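Importin subunit beta-1 (Saccharomyces cerevisiae, PDB 5OWU) carries proteins into the nucleus as the import receptor that pairs with importin alpha, the subunit that recognises classical nuclear localization signals in cargo. Local coordinates at residues A[106-109]-A[110-113]. Numbering follows the deposited sequence.
Sequences SIEP and RIAN
E108 and R110 run side by side and point the same way, yet the planes of carboxylate and guanidinium stand nearly perpendicular, 85° apart. The salt bridge between them is long, with OE1 of E108 3.9 Å from NE of R110. OE1 of E108 also lies 3.1 Å from the backbone N of R110 and accepts its hydrogen, on the anti side of the carboxylate and 19° out of its plane. With CG anti to the backbone N, the bend at chi2 (55°) folds the carboxylate of E108 back toward that donor; E108 is modelled in two conformers, and these OE1 contacts belong to the one described. This is helix N-capping: E108 sits immediately before helix 109-126 of HEAT repeat 3, with P109 in the first turn. The carbonyl O of E108 in turn takes the N-H of A112. Just upstream, OG of S106 accepts from N of E108 at 3.0 Å, an ST turn closing the loop locally. I111 crosses the E108 side chain at about a right angle, its CG1 against CG of E108 at 3.6 Å, while its other branch, CG2, presses tightly on CB of S106 at 3.5 Å. Beyond this turn, R110 and I111 pack on helix 55-67, and N113 OD1 bonds to the Y161 hydroxyl on helix 149-165.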
loop_
_atom_site.group_PDB
_atom_site.type_symbol
_atom_site.label_atom_id
_atom_site.label_comp_id
_atom_site.label_asym_id
_atom_site.label_seq_id
_atom_site.Cartn_x
_atom_site.Cartn_y
_atom_site.Cartn_z
ATOM N N SER A 106 -30.787 7.950 22.579
ATOM C CA SER A 106 -31.994 7.453 21.935
ATOM C C SER A 106 -32.059 5.932 22.000
ATOM O O SER A 106 -31.051 5.238 21.833
ATOM C CB SER A 106 -32.026 7.906 20.477
ATOM O OG SER A 106 -32.997 7.191 19.734
ATOM N N ILE A 107 -33.270 5.412 22.208
ATOM C CA ILE A 107 -33.489 3.970 22.189
ATOM C C ILE A 107 -33.295 3.372 20.804
ATOM O O ILE A 107 -33.184 2.146 20.677
ATOM C CB ILE A 107 -34.900 3.667 22.737
ATOM C CG1 ILE A 107 -35.036 2.188 23.084
ATOM C CG2 ILE A 107 -35.981 4.097 21.738
ATOM C CD1 ILE A 107 -36.228 1.893 23.971
ATOM N N GLU A 108 -33.227 4.208 19.766
ATOM C CA GLU A 108 -33.005 3.741 18.404
ATOM C C GLU A 108 -31.507 3.748 18.112
ATOM O O GLU A 108 -30.910 4.834 18.036
ATOM C CB GLU A 108 -33.746 4.632 17.417
ATOM C CG GLU A 108 -33.370 4.430 15.951
ATOM C CD GLU A 108 -33.518 2.995 15.490
ATOM O OE1 GLU A 108 -32.533 2.438 14.963
ATOM O OE2 GLU A 108 -34.617 2.427 15.654
ATOM N N PRO A 109 -30.862 2.588 17.929
ATOM C CA PRO A 109 -29.390 2.597 17.792
ATOM C C PRO A 109 -28.868 3.361 16.588
ATOM O O PRO A 109 -27.712 3.806 16.615
ATOM C CB PRO A 109 -29.030 1.101 17.705
ATOM C CG PRO A 109 -30.268 0.416 17.293
ATOM C CD PRO A 109 -31.401 1.216 17.881
ATOM N N ARG A 110 -29.662 3.519 15.524
ATOM C CA ARG A 110 -29.203 4.286 14.369
ATOM C C ARG A 110 -29.145 5.778 14.688
ATOM O O ARG A 110 -28.229 6.487 14.242
ATOM C CB ARG A 110 -30.123 4.037 13.177
ATOM C CG ARG A 110 -30.043 2.626 12.608
ATOM C CD ARG A 110 -30.554 2.590 11.173
ATOM N NE ARG A 110 -31.989 2.383 11.101
ATOM C CZ ARG A 110 -32.754 2.764 10.082
ATOM N NH1 ARG A 110 -32.237 3.403 9.038
ATOM N NH2 ARG A 110 -34.050 2.516 10.117
ATOM N N ILE A 111 -30.125 6.267 15.453
ATOM C CA ILE A 111 -30.091 7.644 15.937
ATOM C C ILE A 111 -28.878 7.839 16.830
ATOM O O ILE A 111 -28.135 8.820 16.699
ATOM C CB ILE A 111 -31.394 7.979 16.689
ATOM C CG1 ILE A 111 -32.600 7.954 15.743
ATOM C CG2 ILE A 111 -31.288 9.339 17.403
ATOM C CD1 ILE A 111 -32.575 9.010 14.653
ATOM N N ALA A 112 -28.660 6.889 17.746
ATOM C CA ALA A 112 -27.544 6.973 18.680
ATOM C C ALA A 112 -26.203 6.990 17.953
ATOM O O ALA A 112 -25.300 7.748 18.320
ATOM C CB ALA A 112 -27.611 5.798 19.655
ATOM N N ASN A 113 -26.052 6.153 16.929
ATOM C CA ASN A 113 -24.813 6.123 16.153
ATOM C C ASN A 113 -24.582 7.445 15.421
ATOM O O ASN A 113 -23.486 8.029 15.483
ATOM C CB ASN A 113 -24.859 4.959 15.159
ATOM C CG ASN A 113 -23.502 4.662 14.540
ATOM O OD1 ASN A 113 -22.492 4.609 15.231
ATOM N ND2 ASN A 113 -23.479 4.468 13.232
#